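Local coordinates for actin-related protein 8 (Homo sapiens, PDB 4FO0) that binds ATP, hydrolyses it only slowly without polymerizing, and serves as a proposed core component of the INO80 chromatin-remodelling complex, at residues Phe513-Ala516 against Gln517-Leu520; Gly581-Met584 against Leu585-Ala589; Ser493-Thr496 against Lys497-Met500; Cys563-Thr566 against Thr567-Leu570. All blocks are in the same frame, centred on the assembly; numbering follows the deposited sequence.

Interaction 1. Residues Phe513-Ala516 against Gln517-Leu520; sequences FHKA and QEFL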
loop_
_atom_site.group_PDB
_atom_site.type_symbol
_atom_site.label_atom_id
_atom_site.label_comp_id
_atom_site.label_asym_id
_atom_site.label_seq_id
_atom_site.Cartn_x
_atom_site.Cartn_y
_atom_site.Cartn_z
ATOM N N PHE A 513 -0.733 12.086 -3.462
ATOM C CA PHE A 513 -0.047 13.299 -3.885
ATOM C C PHE A 513 -0.981 14.472 -4.132
ATOM O O PHE A 513 -2.117 14.314 -4.566
ATOM C CB PHE A 513 0.738 13.043 -5.154
ATOM C CG PHE A 513 1.639 11.878 -5.059
ATOM C CD1 PHE A 513 2.869 11.997 -4.449
ATOM C CD2 PHE A 513 1.260 10.655 -5.583
ATOM C CE1 PHE A 513 3.718 10.914 -4.363
ATOM C CE2 PHE A 513 2.102 9.574 -5.506
ATOM C CZ PHE A 513 3.338 9.700 -4.891
ATOM N N HIS A 514 -0.465 15.659 -3.870
ATOM C CA HIS A 514 -1.185 16.890 -4.106
ATOM C C HIS A 514 -1.609 16.978 -5.583
ATOM O O HIS A 514 -0.792 16.753 -6.492
ATOM C CB HIS A 514 -0.284 18.055 -3.681
ATOM C CG HIS A 514 -0.925 19.397 -3.801
ATOM N ND1 HIS A 514 -0.564 20.307 -4.774
ATOM C CD2 HIS A 514 -1.892 19.993 -3.065
ATOM C CE1 HIS A 514 -1.287 21.404 -4.634
ATOM N NE2 HIS A 514 -2.102 21.238 -3.607
ATOM N N LYS A 515 -2.890 17.277 -5.803
ATOM C CA LYS A 515 -3.491 17.388 -7.141
ATOM C C LYS A 515 -3.704 16.044 -7.840
ATOM O O LYS A 515 -3.991 15.988 -9.038
ATOM C CB LYS A 515 -2.684 18.319 -8.055
ATOM C CG LYS A 515 -2.719 19.772 -7.635
ATOM C CD LYS A 515 -4.141 20.245 -7.466
ATOM C CE LYS A 515 -4.210 21.763 -7.278
ATOM N NZ LYS A 515 -5.621 22.276 -7.202
ATOM N N ALA A 516 -3.575 14.957 -7.100
ATOM C CA ALA A 516 -3.681 13.661 -7.734
ATOM C C ALA A 516 -5.067 13.472 -8.373
ATOM O O ALA A 516 -5.177 13.005 -9.511
ATOM C CB ALA A 516 -3.368 12.560 -6.747
ATOM N N GLN A 517 -6.119 13.851 -7.652
ATOM C CA GLN A 517 -7.487 13.691 -8.156
ATOM C C GLN A 517 -7.710 14.346 -9.525
ATOM O O GLN A 517 -8.125 13.687 -10.484
ATOM C CB GLN A 517 -8.506 14.236 -7.157
ATOM C CG GLN A 517 -9.858 14.476 -7.784
ATOM C CD GLN A 517 -10.887 14.937 -6.789
ATOM O OE1 GLN A 517 -10.991 14.398 -5.679
ATOM N NE2 GLN A 517 -11.664 15.940 -7.178
ATOM N N GLU A 518 -7.449 15.649 -9.586
ATOM C CA GLU A 518 -7.481 16.422 -10.819
ATOM C C GLU A 518 -6.606 15.784 -11.885
ATOM O O GLU A 518 -7.062 15.529 -13.001
ATOM C CB GLU A 518 -6.986 17.851 -10.562
ATOM C CG GLU A 518 -7.638 18.552 -9.358
ATOM C CD GLU A 518 -7.101 18.081 -7.991
ATOM O OE1 GLU A 518 -6.865 16.868 -7.804
ATOM O OE2 GLU A 518 -6.919 18.934 -7.093
ATOM N N PHE A 519 -5.352 15.515 -11.537
ATOM C CA PHE A 519 -4.398 15.012 -12.518
ATOM C C PHE A 519 -4.939 13.793 -13.233
ATOM O O PHE A 519 -4.870 13.675 -14.463
ATOM C CB PHE A 519 -3.073 14.663 -11.853
ATOM C CG PHE A 519 -2.088 14.036 -12.781
ATOM C CD1 PHE A 519 -2.158 12.682 -13.074
ATOM C CD2 PHE A 519 -1.095 14.794 -13.367
ATOM C CE1 PHE A 519 -1.252 12.093 -13.934
ATOM C CE2 PHE A 519 -0.170 14.206 -14.224
ATOM C CZ PHE A 519 -0.247 12.858 -14.512
ATOM N N LEU A 520 -5.484 12.885 -12.444
ATOM C CA LEU A 520 -5.960 11.617 -12.962
ATOM C C LEU A 520 -7.278 11.780 -13.717
ATOM O O LEU A 520 -7.505 11.138 -14.742
ATOM C CB LEU A 520 -6.122 10.628 -11.810
ATOM C CG LEU A 520 -6.782 9.307 -12.175
ATOM C CD1 LEU A 520 -5.914 8.509 -13.139
ATOM C CD2 LEU A 520 -7.063 8.531 -10.913
#
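The flat carboxylate of Glu518 meets the aliphatic shaft of Lys515, with Glu518 OE2 3.1 Å from Lys515 CD. That same methylene carbon lies 4.2 Å above the imidazole plane of His514, displaced toward the ring's rim, so the lysine shaft meets the carboxylate closely and approaches the imidazole face only loosely. The third flat group, the ring of Phe519, turns away from the turn to meet Phe362 with the planes at about 60°. The side chains of Lys515 and Glu518 run obliquely to one another, and a bend at chi2 of each (-53° in Lys515, 76° in Glu518) brings their ends together. Lys515 NZ and Glu518 OE2 stand 3.6 Å apart as a salt bridge at the long end of the range. Lys515 is the N-cap of helix 516-527 and, with positive phi, the third residue of a type II beta turn closed by a hydrogen bond from Ala516 N to Phe513 O (3.0 Å). The helix then starts with Phe519 N bonded to Lys515 O at 2.9 Å and Leu520 N bonded to Ala516 O at 3.0 Å. The amide oxygen of Gln517 is hydrogen-bonded to Thr543 OG1. Phe513, at the start of the turn, touches the bound ATP; the segment follows strand 503-507 and its glycine-rich loop, which in actins contacts the adenosine. A carboxylate in the first turn of a helix probably interacts favourably with the partial positive charge there, and the pairing with Lys515 would offset part of its charge at this largely solvent-exposed position.

Interaction 2. Residues Gly581-Met584 against Leu585-Ala589; sequences GVRM and LRERA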
loop_
_atom_site.group_PDB
_atom_site.type_symbol
_atom_site.label_atom_id
_atom_site.label_comp_id
_atom_site.label_asym_id
_atom_site.label_seq_id
_atom_site.Cartn_x
_atom_site.Cartn_y
_atom_site.Cartn_z
ATOM N N GLY A 581 -13.884 -27.552 7.003
ATOM C CA GLY A 581 -12.863 -26.669 6.475
ATOM C C GLY A 581 -13.276 -25.892 5.231
ATOM O O GLY A 581 -14.358 -25.292 5.167
ATOM N N VAL A 582 -12.389 -25.923 4.240
ATOM C CA VAL A 582 -12.499 -25.131 3.020
ATOM C C VAL A 582 -13.881 -25.159 2.399
ATOM O O VAL A 582 -14.265 -24.251 1.654
ATOM C CB VAL A 582 -11.517 -25.654 1.970
ATOM C CG1 VAL A 582 -11.389 -24.658 0.818
ATOM C CG2 VAL A 582 -10.173 -25.946 2.625
ATOM N N ARG A 583 -14.614 -26.226 2.681
ATOM C CA ARG A 583 -15.964 -26.369 2.174
ATOM C C ARG A 583 -16.810 -25.159 2.583
ATOM O O ARG A 583 -17.729 -24.762 1.871
ATOM C CB ARG A 583 -16.571 -27.657 2.719
ATOM C CG ARG A 583 -17.812 -28.131 1.996
ATOM C CD ARG A 583 -18.696 -28.894 2.963
ATOM N NE ARG A 583 -19.636 -29.781 2.288
ATOM C CZ ARG A 583 -20.699 -30.317 2.879
ATOM N NH1 ARG A 583 -20.958 -30.036 4.150
ATOM N NH2 ARG A 583 -21.508 -31.122 2.198
ATOM N N MET A 584 -16.482 -24.563 3.726
ATOM C CA MET A 584 -17.267 -23.453 4.251
ATOM C C MET A 584 -17.157 -22.237 3.358
ATOM O O MET A 584 -18.149 -21.575 3.062
ATOM C CB MET A 584 -16.817 -23.103 5.662
ATOM C CG MET A 584 -16.815 -24.292 6.608
ATOM S SD MET A 584 -18.488 -24.846 6.991
ATOM C CE MET A 584 -19.463 -23.919 5.806
ATOM N N LEU A 585 -15.939 -21.958 2.920
ATOM C CA LEU A 585 -15.683 -20.837 2.029
ATOM C C LEU A 585 -16.409 -21.022 0.706
ATOM O O LEU A 585 -17.042 -20.092 0.206
ATOM C CB LEU A 585 -14.177 -20.667 1.819
ATOM C CG LEU A 585 -13.477 -20.325 3.140
ATOM C CD1 LEU A 585 -11.997 -20.612 3.095
ATOM C CD2 LEU A 585 -13.733 -18.873 3.526
ATOM N N ARG A 586 -16.330 -22.222 0.139
ATOM C CA ARG A 586 -17.054 -22.494 -1.096
ATOM C C ARG A 586 -18.550 -22.274 -0.914
ATOM O O ARG A 586 -19.202 -21.669 -1.764
ATOM C CB ARG A 586 -16.763 -23.900 -1.621
ATOM C CG ARG A 586 -15.489 -23.954 -2.447
ATOM C CD ARG A 586 -15.328 -25.269 -3.168
ATOM N NE ARG A 586 -15.175 -26.386 -2.240
ATOM C CZ ARG A 586 -14.016 -26.782 -1.722
ATOM N NH1 ARG A 586 -13.988 -27.817 -0.889
ATOM N NH2 ARG A 586 -12.887 -26.147 -2.032
ATOM N N GLU A 587 -19.090 -22.750 0.201
ATOM C CA GLU A 587 -20.516 -22.595 0.457
ATOM C C GLU A 587 -20.883 -21.158 0.781
ATOM O O GLU A 587 -21.810 -20.602 0.204
ATOM C CB GLU A 587 -20.969 -23.490 1.612
ATOM C CG GLU A 587 -20.989 -24.982 1.308
ATOM C CD GLU A 587 -21.287 -25.819 2.548
ATOM O OE1 GLU A 587 -21.836 -25.263 3.527
ATOM O OE2 GLU A 587 -20.962 -27.027 2.551
ATOM N N ARG A 588 -20.132 -20.552 1.689
ATOM C CA ARG A 588 -20.645 -19.410 2.428
ATOM C C ARG A 588 -19.919 -18.082 2.222
ATOM O O ARG A 588 -20.161 -17.117 2.950
ATOM C CB ARG A 588 -20.666 -19.759 3.917
ATOM C CG ARG A 588 -21.575 -18.892 4.733
ATOM C CD ARG A 588 -21.513 -19.294 6.168
ATOM N NE ARG A 588 -22.002 -20.650 6.377
ATOM C CZ ARG A 588 -21.964 -21.263 7.553
ATOM N NH1 ARG A 588 -21.458 -20.632 8.605
ATOM N NH2 ARG A 588 -22.418 -22.498 7.682
ATOM N N ALA A 589 -19.036 -18.016 1.239
ATOM C CA ALA A 589 -18.336 -16.767 0.980
ATOM C C ALA A 589 -19.211 -15.774 0.211
ATOM O O ALA A 589 -19.866 -16.137 -0.765
ATOM C CB ALA A 589 -17.027 -17.021 0.248
#
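Arg583 and Glu587, one helical turn apart, meet at a slant, their guanidinium and carboxylate planes 66° apart. Glu587 OE2 lies over a face of the guanidinium and comes within 3.1 Å of Arg583 NE, but so far out of its plane that no N-H points at it; the salt bridge is one of charges only. The arginine is extended from CG to NE, its CG set trans to the backbone N (chi1 -164°), and this carries its shaft across the acid, with Arg583 CD 3.0 Å from Glu587 OE2. A second guanidinium, that of Arg586, doubles back over the preceding turn: the carbonyl oxygen of Val582 sits 4.2 Å above its centre, while Arg586 NH2 touches Val582 CG1 at 3.5 Å. These residues belong to the short helix 583-588 and the turn leading into it, near the C terminus of the actin fold, where Gly581, with positive phi, ends the preceding helix 574-580. The turns of the short helix are held by backbone bonds from Arg586 N to Val582 O, Glu587 N to Arg583 O (2.9 Å) and Arg588 N to Met584 O. On the inner side Met584 and Arg588 run side by side in the same direction, and Met584 CE lies over a face of the Arg588 guanidinium, 3.8 Å from Arg588 NH2. The same methyl carbon also approaches Glu587 OE1 at 3.6 Å. Arg588 is anchored beyond the helix by Trp571 O and a salt bridge to Glu576. Met584, Leu585 and Arg588 all pack on Ile572 of strand 572-573, and Leu585 also reaches Trp577 and Trp593.

Interaction 3. Residues Ser493-Thr496 against Lys497-Met500; sequences SDDT and KKKM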
loop_
_atom_site.group_PDB
_atom_site.type_symbol
_atom_site.label_atom_id
_atom_site.label_comp_id
_atom_site.label_asym_id
_atom_site.label_seq_id
_atom_site.Cartn_x
_atom_site.Cartn_y
_atom_site.Cartn_z
ATOM N N SER A 493 -21.858 -4.990 -19.872
ATOM C CA SER A 493 -22.998 -4.117 -20.134
ATOM C C SER A 493 -22.472 -2.746 -20.476
ATOM O O SER A 493 -21.327 -2.452 -20.170
ATOM C CB SER A 493 -23.916 -4.045 -18.920
ATOM O OG SER A 493 -24.330 -2.714 -18.686
ATOM N N ASP A 494 -23.271 -1.889 -21.102
ATOM C CA ASP A 494 -22.740 -0.550 -21.321
ATOM C C ASP A 494 -23.278 0.407 -20.281
ATOM O O ASP A 494 -22.748 1.504 -20.096
ATOM C CB ASP A 494 -23.072 -0.048 -22.724
ATOM C CG ASP A 494 -22.220 -0.700 -23.782
ATOM O OD1 ASP A 494 -21.783 -1.857 -23.575
ATOM O OD2 ASP A 494 -21.977 -0.050 -24.820
ATOM N N ASP A 495 -24.343 -0.008 -19.605
ATOM C CA ASP A 495 -24.876 0.787 -18.514
ATOM C C ASP A 495 -23.920 0.705 -17.343
ATOM O O ASP A 495 -23.681 1.697 -16.656
ATOM C CB ASP A 495 -26.279 0.326 -18.121
ATOM C CG ASP A 495 -27.362 1.140 -18.804
ATOM O OD1 ASP A 495 -27.671 2.247 -18.312
ATOM O OD2 ASP A 495 -27.894 0.685 -19.840
ATOM N N THR A 496 -23.366 -0.485 -17.129
ATOM C CA THR A 496 -22.315 -0.655 -16.146
ATOM C C THR A 496 -21.193 0.332 -16.462
ATOM O O THR A 496 -20.825 1.146 -15.607
ATOM C CB THR A 496 -21.759 -2.088 -16.141
ATOM O OG1 THR A 496 -22.762 -2.995 -15.673
ATOM C CG2 THR A 496 -20.559 -2.185 -15.224
ATOM N N LYS A 497 -20.672 0.284 -17.691
ATOM C CA LYS A 497 -19.571 1.167 -18.074
ATOM C C LYS A 497 -19.895 2.632 -17.830
ATOM O O LYS A 497 -19.061 3.383 -17.332
ATOM C CB LYS A 497 -19.167 0.971 -19.526
ATOM C CG LYS A 497 -18.596 -0.384 -19.823
ATOM C CD LYS A 497 -18.185 -0.479 -21.283
ATOM C CE LYS A 497 -17.877 -1.911 -21.662
ATOM N NZ LYS A 497 -16.998 -2.001 -22.853
ATOM N N LYS A 498 -21.098 3.054 -18.191
ATOM C CA LYS A 498 -21.469 4.431 -17.923
ATOM C C LYS A 498 -21.215 4.709 -16.447
ATOM O O LYS A 498 -20.579 5.705 -16.087
ATOM C CB LYS A 498 -22.931 4.702 -18.285
ATOM C CG LYS A 498 -23.139 5.169 -19.718
ATOM C CD LYS A 498 -24.529 5.783 -19.917
ATOM C CE LYS A 498 -25.641 4.760 -19.681
ATOM N NZ LYS A 498 -27.011 5.365 -19.726
ATOM N N LYS A 499 -21.696 3.807 -15.597
ATOM C CA LYS A 499 -21.561 3.975 -14.155
ATOM C C LYS A 499 -20.104 4.024 -13.710
ATOM O O LYS A 499 -19.739 4.843 -12.873
ATOM C CB LYS A 499 -22.325 2.878 -13.415
ATOM C CG LYS A 499 -23.836 2.951 -13.633
ATOM C CD LYS A 499 -24.623 2.171 -12.587
ATOM C CE LYS A 499 -24.491 0.663 -12.773
ATOM N NZ LYS A 499 -25.084 -0.083 -11.618
ATOM N N MET A 500 -19.276 3.158 -14.292
ATOM C CA MET A 500 -17.857 3.078 -13.953
ATOM C C MET A 500 -17.044 4.301 -14.375
ATOM O O MET A 500 -16.285 4.838 -13.566
ATOM C CB MET A 500 -17.226 1.814 -14.543
ATOM C CG MET A 500 -17.885 0.513 -14.082
ATOM S SD MET A 500 -18.156 0.463 -12.300
ATOM C CE MET A 500 -19.108 -1.034 -12.099
#
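Lys497 lies back along the first turn of helix 494-502, over the backbone carbonyl of Ser493, the residue that N-caps this helix. Ser493 OG accepts from Thr496 N at 2.9 Å in an almost straight bond (177°), with a weak second bond from Asp495 N. Followed outward, Lys497 CB meets Asp494 O at 3.7 Å; CG then passes Ser493 O at 3.4 Å, and CD and CE stay near that same oxygen. Its chi1 of -65° places CG beside the backbone N, and the chain runs extended from there and carries NZ to a salt bridge with Asp489. The shaft also touches Cys491 and Phe532. One residue further on, Lys498 lies side by side with Asp495, both pointing the same way, with OD1 of Asp495 and NZ of Lys498 3.5 Å apart as a salt bridge. Backbone bonds join Lys498 N to Asp494 O (3.0 Å), Lys499 N to Asp495 O and Met500 N to Thr496 O. Glu264 receives both the ammonium group of Lys499 and the hydroxyl of Thr496, tying the helix to strand 258-264 of the six-stranded sheet. Facing the protein interior, Thr496 and Met500 lie parallel to each other, and the methyl carbon CG2 of Thr496 rests 3.6 Å from CE of Met500.

Interaction 4. Residues Cys563-Thr566 against Thr567-Leu570; sequences CLDT and TQEL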
loop_
_atom_site.group_PDB
_atom_site.type_symbol
_atom_site.label_atom_id
_atom_site.label_comp_id
_atom_site.label_asym_id
_atom_site.label_seq_id
_atom_site.Cartn_x
_atom_site.Cartn_y
_atom_site.Cartn_z
ATOM N N CYS A 563 -21.973 -4.475 10.613
ATOM C CA CYS A 563 -23.305 -3.990 10.942
ATOM C C CYS A 563 -24.374 -4.461 9.956
ATOM O O CYS A 563 -25.559 -4.417 10.264
ATOM C CB CYS A 563 -23.308 -2.456 10.973
ATOM S SG CYS A 563 -22.120 -1.687 12.116
ATOM N N LEU A 564 -23.966 -4.895 8.768
ATOM C CA LEU A 564 -24.936 -5.252 7.726
ATOM C C LEU A 564 -25.784 -6.476 8.065
ATOM O O LEU A 564 -25.328 -7.438 8.687
ATOM C CB LEU A 564 -24.270 -5.452 6.363
ATOM C CG LEU A 564 -23.496 -4.310 5.703
ATOM C CD1 LEU A 564 -23.073 -4.734 4.301
ATOM C CD2 LEU A 564 -24.297 -3.010 5.661
ATOM N N ASP A 565 -27.032 -6.414 7.634
ATOM C CA ASP A 565 -28.019 -7.429 7.925
ATOM C C ASP A 565 -27.693 -8.736 7.205
ATOM O O ASP A 565 -27.782 -9.818 7.791
ATOM C CB ASP A 565 -29.396 -6.911 7.502
ATOM C CG ASP A 565 -30.529 -7.763 8.030
ATOM O OD1 ASP A 565 -30.513 -8.093 9.239
ATOM O OD2 ASP A 565 -31.434 -8.103 7.229
ATOM N N THR A 566 -27.319 -8.628 5.934
ATOM C CA THR A 566 -26.915 -9.786 5.131
ATOM C C THR A 566 -25.694 -10.503 5.704
ATOM O O THR A 566 -25.402 -11.651 5.349
ATOM C CB THR A 566 -26.561 -9.349 3.718
ATOM O OG1 THR A 566 -25.693 -8.209 3.793
ATOM C CG2 THR A 566 -27.824 -8.965 2.953
ATOM N N THR A 567 -24.984 -9.818 6.593
ATOM C CA THR A 567 -23.767 -10.354 7.184
ATOM C C THR A 567 -24.004 -11.494 8.187
ATOM O O THR A 567 -23.143 -12.345 8.382
ATOM C CB THR A 567 -22.930 -9.226 7.827
ATOM O OG1 THR A 567 -22.524 -8.304 6.808
ATOM C CG2 THR A 567 -21.694 -9.783 8.510
ATOM N N GLN A 568 -25.173 -11.522 8.815
ATOM C CA GLN A 568 -25.473 -12.568 9.781
ATOM C C GLN A 568 -25.237 -13.953 9.189
ATOM O O GLN A 568 -24.816 -14.878 9.886
ATOM C CB GLN A 568 -26.910 -12.436 10.266
ATOM C CG GLN A 568 -27.222 -11.051 10.802
ATOM C CD GLN A 568 -28.657 -10.910 11.275
ATOM O OE1 GLN A 568 -29.289 -11.883 11.695
ATOM N NE2 GLN A 568 -29.181 -9.692 11.207
ATOM N N GLU A 569 -25.483 -14.085 7.893
ATOM C CA GLU A 569 -25.370 -15.375 7.228
ATOM C C GLU A 569 -23.967 -15.683 6.692
ATOM O O GLU A 569 -23.745 -16.741 6.108
ATOM C CB GLU A 569 -26.379 -15.454 6.085
ATOM C CG GLU A 569 -27.825 -15.268 6.516
ATOM C CD GLU A 569 -28.456 -14.019 5.909
ATOM O OE1 GLU A 569 -28.341 -12.927 6.517
ATOM O OE2 GLU A 569 -29.065 -14.130 4.819
ATOM N N LEU A 570 -23.019 -14.771 6.882
ATOM C CA LEU A 570 -21.683 -14.970 6.329
ATOM C C LEU A 570 -20.730 -15.658 7.296
ATOM O O LEU A 570 -19.818 -16.351 6.866
ATOM C CB LEU A 570 -21.082 -13.645 5.855
ATOM C CG LEU A 570 -21.849 -12.902 4.754
ATOM C CD1 LEU A 570 -21.159 -11.592 4.373
ATOM C CD2 LEU A 570 -22.036 -13.780 3.531
#
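The amide N of Thr567 donates to Leu564 O at 3.2 Å in a bent bond that comes from well above the carbonyl plane. The same oxygen is brushed by Thr567 CB at 3.1 Å. The hydroxyl OG1 of Thr567 packs on Leu564 CB (3.4 Å) and makes its hydrogen bond to Leu561 O in the last turn of helix 553-563. One residue on, Gln568 N bonds to Asp565 O at 3.3 Å, again from far out of the carbonyl plane. The side chains of these two residues cross, carboxylate and amide planes turned 78° apart. Asp565 OD1 and Gln568 NE2 come within 2.9 Å, yet the N-H directions are poor and no hydrogen bond results. Gln568 is extended beyond CG, passing CG over Asp565 O at 3.3 Å before it arrives at the carboxylate. Leu570 N bonds to Thr567 O at 2.9 Å, and Leu570 CG lies 3.8 Å from Thr566 O. Overlapping turns, each closed by a bond from residue i+3 to residue i, thus make a compact surface connection between helix 553-563 and strand 572-573 of the actin fold.

From the N terminus the four contacts come in series; none nests within or crosses another, and each closes only a turn or so of backbone. Interaction 3 starts helix 494-502, which leads into strand 503-507 of the six-stranded sheet; interaction 1 opens helix 516-527 after that strand, next to the nucleotide. The two are 24 Å apart between centres. Interaction 4 forms the link from helix 553-563 to strand 572-573, the edge of the other sheet, and interaction 2 is the final short helix after helix 574-580. These last two touch: Arg588 CG packs on Glu569 O at 3.4 Å, bringing the C-terminal helix against the 563-570 connection.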